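PDB 4N83: ribonucleoside-diphosphate reductase subunit beta, which probably supplies the tyrosyl radical, generated at a dimanganese or diiron cofactor, with which class Ib ribonucleotide reductase makes deoxyribonucleotides from ribonucleoside diphosphates. Local coordinates for residues E247-K259 / F270-M282. Numbering follows the deposited sequence.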
loop_
_atom_site.group_PDB
_atom_site.type_symbol
_atom_site.label_atom_id
_atom_site.label_comp_id
_atom_site.label_asym_id
_atom_site.label_seq_id
_atom_site.Cartn_x
_atom_site.Cartn_y
_atom_site.Cartn_z
ATOM N N GLU A 247 3.317 19.231 31.811
ATOM C CA GLU A 247 4.655 19.778 31.583
ATOM C C GLU A 247 5.655 18.732 31.081
ATOM O O GLU A 247 6.657 19.085 30.460
ATOM C CB GLU A 247 5.186 20.443 32.859
ATOM C CG GLU A 247 4.387 21.660 33.306
ATOM C CD GLU A 247 4.381 22.785 32.282
ATOM O OE1 GLU A 247 5.354 22.905 31.508
ATOM O OE2 GLU A 247 3.398 23.555 32.255
ATOM N N GLU A 248 5.384 17.456 31.351
ATOM C CA GLU A 248 6.228 16.365 30.854
ATOM C C GLU A 248 5.995 16.100 29.364
ATOM O O GLU A 248 6.938 15.787 28.635
ATOM C CB GLU A 248 5.983 15.082 31.651
ATOM C CG GLU A 248 6.446 15.151 33.095
ATOM C CD GLU A 248 6.241 13.843 33.834
ATOM O OE1 GLU A 248 7.224 13.313 34.393
ATOM O OE2 GLU A 248 5.098 13.338 33.848
ATOM N N VAL A 249 4.742 16.213 28.925
ATOM C CA VAL A 249 4.392 16.048 27.508
ATOM C C VAL A 249 4.959 17.205 26.680
ATOM O O VAL A 249 5.381 17.011 25.538
ATOM C CB VAL A 249 2.860 15.951 27.303
ATOM C CG1 VAL A 249 2.502 15.950 25.820
ATOM C CG2 VAL A 249 2.308 14.702 27.976
ATOM N N LYS A 250 4.961 18.402 27.263
ATOM C CA LYS A 250 5.580 19.570 26.638
ATOM C C LYS A 250 7.091 19.381 26.475
ATOM O O LYS A 250 7.665 19.788 25.464
ATOM C CB LYS A 250 5.284 20.833 27.452
ATOM C CG LYS A 250 3.834 21.285 27.369
ATOM C CD LYS A 250 3.524 22.377 28.380
ATOM C CE LYS A 250 2.105 22.894 28.213
ATOM N NZ LYS A 250 1.790 23.978 29.183
ATOM N N THR A 251 7.723 18.760 27.470
ATOM C CA THR A 251 9.146 18.414 27.402
ATOM C C THR A 251 9.402 17.366 26.315
ATOM O O THR A 251 10.427 17.405 25.633
ATOM C CB THR A 251 9.659 17.863 28.751
ATOM O OG1 THR A 251 9.193 18.690 29.824
ATOM C CG2 THR A 251 11.183 17.818 28.780
ATOM N N PHE A 252 8.462 16.434 26.166
ATOM C CA PHE A 252 8.556 15.365 25.172
ATOM C C PHE A 252 8.310 15.892 23.755
ATOM O O PHE A 252 8.921 15.413 22.797
ATOM C CB PHE A 252 7.550 14.255 25.519
ATOM C CG PHE A 252 7.816 12.933 24.842
ATOM C CD1 PHE A 252 9.071 12.337 24.898
ATOM C CD2 PHE A 252 6.791 12.259 24.187
ATOM C CE1 PHE A 252 9.305 11.114 24.288
ATOM C CE2 PHE A 252 7.018 11.034 23.581
ATOM C CZ PHE A 252 8.276 10.459 23.632
ATOM N N LEU A 253 7.421 16.878 23.630
ATOM C CA LEU A 253 7.103 17.492 22.334
ATOM C C LEU A 253 8.262 18.320 21.777
ATOM O O LEU A 253 8.542 18.274 20.579
ATOM C CB LEU A 253 5.847 18.367 22.439
ATOM C CG LEU A 253 4.508 17.627 22.362
ATOM C CD1 LEU A 253 3.369 18.524 22.826
ATOM C CD2 LEU A 253 4.258 17.119 20.947
ATOM N N ARG A 254 8.920 19.083 22.646
ATOM C CA ARG A 254 10.094 19.865 22.255
ATOM C C ARG A 254 11.262 18.963 21.852
ATOM O O ARG A 254 12.047 19.310 20.967
ATOM C CB ARG A 254 10.525 20.799 23.392
ATOM C CG ARG A 254 9.595 21.983 23.612
ATOM C CD ARG A 254 10.107 22.900 24.713
ATOM N NE ARG A 254 9.881 22.340 26.047
ATOM C CZ ARG A 254 8.806 22.559 26.807
ATOM N NH1 ARG A 254 7.812 23.339 26.392
ATOM N NH2 ARG A 254 8.724 21.987 28.004
ATOM N N TYR A 255 11.364 17.807 22.505
ATOM C CA TYR A 255 12.431 16.842 22.238
ATOM C C TYR A 255 12.302 16.220 20.846
ATOM O O TYR A 255 13.257 16.229 20.068
ATOM C CB TYR A 255 12.434 15.749 23.316
ATOM C CG TYR A 255 13.350 14.579 23.027
ATOM C CD1 TYR A 255 14.716 14.769 22.831
ATOM C CD2 TYR A 255 12.853 13.279 22.960
ATOM C CE1 TYR A 255 15.558 13.702 22.569
ATOM C CE2 TYR A 255 13.687 12.205 22.699
ATOM C CZ TYR A 255 15.039 12.421 22.505
ATOM O OH TYR A 255 15.870 11.357 22.244
ATOM N N ASN A 256 11.121 15.688 20.539
ATOM C CA ASN A 256 10.872 15.041 19.248
ATOM C C ASN A 256 10.745 16.014 18.072
ATOM O O ASN A 256 10.847 15.602 16.916
ATOM C CB ASN A 256 9.624 14.156 19.325
ATOM C CG ASN A 256 9.867 12.876 20.100
ATOM O OD1 ASN A 256 10.810 12.137 19.815
ATOM N ND2 ASN A 256 9.015 12.600 21.078
ATOM N N ALA A 257 10.516 17.294 18.366
ATOM C CA ALA A 257 10.509 18.336 17.338
ATOM C C ALA A 257 11.877 18.449 16.668
ATOM O O ALA A 257 11.973 18.742 15.475
ATOM C CB ALA A 257 10.107 19.674 17.942
ATOM N N ASN A 258 12.929 18.206 17.447
ATOM C CA ASN A 258 14.302 18.245 16.950
ATOM C C ASN A 258 14.618 17.081 16.011
ATOM O O ASN A 258 15.402 17.230 15.073
ATOM C CB ASN A 258 15.285 18.247 18.124
ATOM C CG ASN A 258 15.060 19.415 19.072
ATOM O OD1 ASN A 258 14.688 20.510 18.648
ATOM N ND2 ASN A 258 15.284 19.185 20.363
ATOM N N LYS A 259 14.012 15.924 16.274
ATOM C CA LYS A 259 14.177 14.750 15.414
ATOM C C LYS A 259 13.495 14.952 14.062
ATOM O O LYS A 259 14.012 14.519 13.032
ATOM C CB LYS A 259 13.632 13.494 16.101
ATOM C CG LYS A 259 14.442 13.069 17.315
ATOM C CD LYS A 259 13.927 11.770 17.913
ATOM C CE LYS A 259 14.826 11.297 19.044
ATOM N NZ LYS A 259 14.260 10.124 19.765
ATOM N N PHE A 270 15.150 23.151 20.087
ATOM C CA PHE A 270 14.999 23.223 21.544
ATOM C C PHE A 270 16.192 22.614 22.286
ATOM O O PHE A 270 16.908 21.780 21.731
ATOM C CB PHE A 270 13.707 22.524 21.973
ATOM C CG PHE A 270 12.466 23.144 21.399
ATOM C CD1 PHE A 270 11.938 22.689 20.198
ATOM C CD2 PHE A 270 11.828 24.189 22.056
ATOM C CE1 PHE A 270 10.795 23.262 19.664
ATOM C CE2 PHE A 270 10.685 24.765 21.527
ATOM C CZ PHE A 270 10.167 24.301 20.330
ATOM N N PRO A 271 16.408 23.030 23.551
ATOM C CA PRO A 271 17.490 22.480 24.372
ATOM C C PRO A 271 17.124 21.191 25.123
ATOM O O PRO A 271 17.984 20.615 25.796
ATOM C CB PRO A 271 17.765 23.610 25.367
ATOM C CG PRO A 271 16.439 24.261 25.554
ATOM C CD PRO A 271 15.697 24.119 24.250
ATOM N N ASP A 272 15.872 20.746 25.010
ATOM C CA ASP A 272 15.404 19.554 25.723
ATOM C C ASP A 272 16.015 18.279 25.142
ATOM O O ASP A 272 15.689 17.881 24.024
ATOM C CB ASP A 272 13.876 19.457 25.672
ATOM C CG ASP A 272 13.190 20.594 26.406
ATOM O OD1 ASP A 272 11.990 20.453 26.723
ATOM O OD2 ASP A 272 13.842 21.629 26.663
ATOM N N SER A 273 16.900 17.650 25.913
ATOM C CA SER A 273 17.552 16.404 25.510
ATOM C C SER A 273 16.769 15.200 26.045
ATOM O O SER A 273 15.626 15.344 26.486
ATOM C CB SER A 273 18.992 16.384 26.029
ATOM O OG SER A 273 19.722 15.306 25.471
ATOM N N ALA A 274 17.383 14.020 25.995
ATOM C CA ALA A 274 16.772 12.801 26.530
ATOM C C ALA A 274 16.716 12.805 28.060
ATOM O O ALA A 274 15.801 12.227 28.646
ATOM C CB ALA A 274 17.523 11.573 26.037
ATOM N N ASP A 275 17.695 13.448 28.697
ATOM C CA ASP A 275 17.735 13.563 30.163
ATOM C C ASP A 275 16.638 14.478 30.721
ATOM O O ASP A 275 16.252 14.347 31.884
ATOM C CB ASP A 275 19.106 14.071 30.632
ATOM C CG ASP A 275 20.222 13.060 30.411
ATOM O OD1 ASP A 275 21.403 13.457 30.510
ATOM O OD2 ASP A 275 19.930 11.874 30.145
ATOM N N ASP A 276 16.146 15.402 29.897
ATOM C CA ASP A 276 15.071 16.312 30.301
ATOM C C ASP A 276 13.712 15.609 30.302
ATOM O O ASP A 276 12.859 15.893 31.144
ATOM C CB ASP A 276 15.026 17.535 29.378
ATOM C CG ASP A 276 16.317 18.337 29.404
ATOM O OD1 ASP A 276 17.383 17.762 29.093
ATOM O OD2 ASP A 276 16.266 19.542 29.728
ATOM N N VAL A 277 13.523 14.694 29.354
ATOM C CA VAL A 277 12.287 13.920 29.234
ATOM C C VAL A 277 12.150 12.944 30.402
ATOM O O VAL A 277 13.152 12.507 30.970
ATOM C CB VAL A 277 12.259 13.138 27.899
ATOM C CG1 VAL A 277 11.069 12.188 27.826
ATOM C CG2 VAL A 277 12.243 14.101 26.720
ATOM N N ASN A 278 10.909 12.616 30.758
ATOM C CA ASN A 278 10.624 11.614 31.785
ATOM C C ASN A 278 11.473 10.356 31.579
ATOM O O ASN A 278 11.558 9.845 30.461
ATOM C CB ASN A 278 9.130 11.254 31.774
ATOM C CG ASN A 278 8.753 10.256 32.857
ATOM O OD1 ASN A 278 9.138 9.088 32.803
ATOM N ND2 ASN A 278 7.984 10.709 33.841
ATOM N N PRO A 279 12.107 9.854 32.656
ATOM C CA PRO A 279 13.018 8.715 32.518
ATOM C C PRO A 279 12.325 7.394 32.177
ATOM O O PRO A 279 12.888 6.584 31.439
ATOM C CB PRO A 279 13.688 8.631 33.893
ATOM C CG PRO A 279 12.702 9.231 34.831
ATOM C CD PRO A 279 12.009 10.312 34.055
ATOM N N ILE A 280 11.119 7.183 32.706
ATOM C CA ILE A 280 10.392 5.929 32.484
ATOM C C ILE A 280 9.758 5.887 31.087
ATOM O O ILE A 280 9.462 4.810 30.568
ATOM C CB ILE A 280 9.335 5.671 33.597
ATOM C CG1 ILE A 280 9.366 4.201 34.035
ATOM C CG2 ILE A 280 7.932 6.086 33.166
ATOM C CD1 ILE A 280 10.502 3.862 34.978
ATOM N N VAL A 281 9.549 7.059 30.488
ATOM C CA VAL A 281 9.104 7.156 29.096
ATOM C C VAL A 281 10.284 6.902 28.159
ATOM O O VAL A 281 10.120 6.295 27.097
ATOM C CB VAL A 281 8.473 8.532 28.790
ATOM C CG1 VAL A 281 8.109 8.650 27.313
ATOM C CG2 VAL A 281 7.244 8.750 29.662
ATOM N N MET A 282 11.468 7.364 28.558
ATOM C CA MET A 282 12.700 7.086 27.816
ATOM C C MET A 282 13.129 5.627 28.004
ATOM O O MET A 282 13.842 5.071 27.166
ATOM C CB MET A 282 13.822 8.035 28.255
ATOM C CG MET A 282 14.909 8.247 27.209
ATOM S SD MET A 282 14.301 8.889 25.633
ATOM C CE MET A 282 13.517 10.416 26.143
#
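The aliphatic part of Arg254 lies on Phe270 and its NE reaches Asp272. Its CB touches Phe270 CG; its CG then sits over one face of the ring, a CH-pi contact 3.7 Å from the Phe270 centroid, and CD passes Phe270 CD2. There the chain bends (chi3 -76°), turning Arg254 NE back to Asp272 OD1 for a salt bridge of 2.9 Å. OD1 lies in the guanidinium plane but is met from above the carboxylate plane; the guanidinium and carboxylate planes stand 80° apart. Past CZ, NH1 bonds to Tyr229 OH on helix 211-240, while Lys250 O lies over one guanidinium face. NE and NH1 thus each have a partner. One turn on, Asn258 OD1 accepts from Phe270 N at 3.0 Å, pinning the start of 270-282 to the helix.

Further along, Val277 splits its two methyls: CG1 meets Phe252 CD1 at 3.5 Å, and CG2 rests against Tyr255 CB. Asn278 uses both ends of its amide. Asn278 ND2 donates to Glu248 OE1 (2.8 Å), whereas OD1 caps the helix beginning at Pro279 by accepting from Val281 N and, weakly, Ile280 N.

The segment 270-282 thus doubles back along helix 246-263 at the periphery of the ferritin-like helical bundle. On helix 246-263, Leu253 packs against helices 211-240 and 148-160, and Phe166 of helix 162-173 touches both Glu248 and Val281.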